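Local coordinates for protein 7,8-dihydro-6-hydroxymethylpterin pyrophosphokinase-dihydropteroate synthase (Plasmodium falciparum, PDB 6JWS) that probably makes the pterin diphosphate from hydroxymethyldihydropterin and ATP, then joins it to 4-aminobenzoate to give dihydropteroate in folate synthesis, at residues G46-S52 with L166-T172. The protein carries 1 engineered substitution. Residues are numbered along the deposited sequence; the frame is centred on the assembly and turned at random.
With CA (calcium ion), chain L.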
# COMPACT_ATOMS: atom_id res chain seq x y z
N GLY B 46 28.09 -10.60 36.94
CA GLY B 46 28.77 -11.45 35.97
C GLY B 46 28.73 -10.87 34.56
O GLY B 46 28.90 -9.67 34.36
N LYS B 47 28.52 -11.75 33.57
CA LYS B 47 28.50 -11.29 32.20
C LYS B 47 27.14 -11.50 31.54
O LYS B 47 26.67 -12.63 31.43
CB LYS B 47 29.59 -12.01 31.40
CG LYS B 47 29.66 -11.51 29.97
CD LYS B 47 30.72 -12.12 29.10
CE LYS B 47 31.01 -11.10 28.01
NZ LYS B 47 31.37 -11.79 26.76
N ILE B 48 26.56 -10.41 31.02
CA ILE B 48 25.37 -10.49 30.19
C ILE B 48 25.71 -11.10 28.83
O ILE B 48 26.50 -10.55 28.07
CB ILE B 48 24.72 -9.10 30.03
CG1 ILE B 48 24.29 -8.54 31.39
CG2 ILE B 48 23.54 -9.18 29.05
CD1 ILE B 48 23.87 -7.09 31.36
N ILE B 49 25.07 -12.24 28.51
CA ILE B 49 25.37 -12.97 27.30
C ILE B 49 24.11 -13.15 26.46
O ILE B 49 24.17 -13.85 25.45
CB ILE B 49 26.01 -14.34 27.60
CG1 ILE B 49 25.16 -15.15 28.58
CG2 ILE B 49 27.46 -14.22 28.07
CD1 ILE B 49 25.61 -16.58 28.73
N ASN B 50 22.97 -12.58 26.90
CA ASN B 50 21.75 -12.59 26.11
C ASN B 50 20.78 -11.52 26.62
O ASN B 50 20.83 -11.14 27.78
CB ASN B 50 21.15 -14.00 25.97
CG ASN B 50 20.36 -14.16 24.69
OD1 ASN B 50 19.95 -13.18 24.05
ND2 ASN B 50 20.12 -15.40 24.29
N THR B 51 19.96 -10.97 25.72
CA THR B 51 18.91 -10.02 26.07
C THR B 51 17.74 -10.26 25.13
O THR B 51 17.93 -10.80 24.04
CB THR B 51 19.35 -8.56 25.93
OG1 THR B 51 20.04 -8.34 24.69
CG2 THR B 51 20.19 -8.04 27.08
N SER B 52 16.54 -9.87 25.55
CA SER B 52 15.37 -9.88 24.70
C SER B 52 15.21 -8.47 24.15
O SER B 52 15.97 -7.59 24.52
CB SER B 52 14.16 -10.27 25.53
OG SER B 52 13.81 -9.20 26.42
N LEU B 166 12.29 -6.44 30.09
CA LEU B 166 13.41 -6.96 29.34
C LEU B 166 13.97 -8.14 30.12
O LEU B 166 14.09 -8.04 31.34
CB LEU B 166 14.42 -5.81 29.22
CG LEU B 166 15.85 -6.21 28.88
CD1 LEU B 166 15.91 -6.63 27.43
CD2 LEU B 166 16.77 -5.02 29.09
N THR B 167 14.30 -9.23 29.43
CA THR B 167 15.05 -10.32 30.05
C THR B 167 16.53 -10.25 29.66
O THR B 167 16.89 -9.59 28.68
CB THR B 167 14.40 -11.69 29.80
OG1 THR B 167 14.32 -11.98 28.40
CG2 THR B 167 13.07 -11.86 30.51
N VAL B 168 17.38 -10.90 30.48
CA VAL B 168 18.82 -11.01 30.27
C VAL B 168 19.27 -12.39 30.74
O VAL B 168 18.73 -12.92 31.71
CB VAL B 168 19.64 -9.90 30.95
CG1 VAL B 168 19.02 -8.53 30.82
CG2 VAL B 168 19.97 -10.20 32.40
N VAL B 169 20.24 -12.98 30.03
CA VAL B 169 20.96 -14.14 30.54
C VAL B 169 22.32 -13.66 31.05
O VAL B 169 23.02 -12.90 30.37
CB VAL B 169 21.10 -15.23 29.47
CG1 VAL B 169 21.91 -16.41 29.98
CG2 VAL B 169 19.76 -15.70 28.89
N VAL B 170 22.66 -14.10 32.27
CA VAL B 170 23.90 -13.75 32.96
C VAL B 170 24.71 -15.02 33.21
O VAL B 170 24.19 -16.02 33.71
CB VAL B 170 23.61 -12.98 34.27
CG1 VAL B 170 24.87 -12.48 34.93
CG2 VAL B 170 22.70 -11.79 34.01
N LYS B 171 25.99 -14.98 32.83
CA LYS B 171 26.96 -15.94 33.32
C LYS B 171 27.52 -15.35 34.61
O LYS B 171 28.14 -14.29 34.58
CB LYS B 171 28.01 -16.24 32.25
CG LYS B 171 29.14 -17.20 32.60
CD LYS B 171 30.36 -17.00 31.67
CE LYS B 171 30.45 -17.94 30.47
NZ LYS B 171 31.27 -17.36 29.36
N THR B 172 27.21 -16.01 35.75
CA THR B 172 27.37 -15.40 37.07
C THR B 172 28.38 -16.18 37.92
O THR B 172 28.55 -17.39 37.78
CB THR B 172 26.02 -15.17 37.75
OG1 THR B 172 26.22 -14.20 38.77
CG2 THR B 172 25.40 -16.42 38.35
CA CA L . 30.81 -8.11 34.12
O HOH W 1 31.57 -10.01 33.52
O HOH W 2 32.11 -8.70 36.09
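Lys47 and Lys171 form an antiparallel hydrogen-bonded pair. Lys47 N gives its hydrogen to Lys171 O at 2.8 Å, and Lys171 N returns one to Lys47 O at 2.8 Å. Ile49 N reaches Val169 O at 2.8 Å, nearly straight at 169°. Asn50 N makes only a weak bond to the same oxygen. Two residues, Ile49 and Asn50, therefore stand opposite one, Val169, which makes a classic beta bulge in strand 46-57. Val169 N then donates to Asn50 O. Farther on, Ser52 N bonds to Thr167 O. Ser52 OG lies between its own N and carbonyl carbon (chi1 71°), where it accepts the hydrogen of Thr167 N at 3.0 Å in place of a backbone oxygen.

Val169 is the apolar centre of the bulge. Val169 CG1 meets Ile49 CG1 at 3.8 Å, the two side chains crossing at a slant, and Val169 CG2 touches Asn50 CB at 3.7 Å. The Asn50 amide turns away to Tyr110 and Arg569. Ile48, Thr51, Val168 and Val170 line the other face, where Thr51 CG2 lies 3.9 Å from Val168 CG1. Gly46 comes close to the opposite backbone, and its CA makes a CA-H...O contact with Lys171 O. Gly46 O binds the calcium ion at 2.5 Å; two waters, the backbone O of Glu42 and OE1 of Glu99 also bind it.

The two strands are inner neighbours in the antiparallel sheet of the HPPK part. Strand 163-172 bonds on its other edge to strand 16-24. Helix 30-44 packs on Ile48, Val168 and Val170, while helix 327-336 touches Ser52 and Thr167.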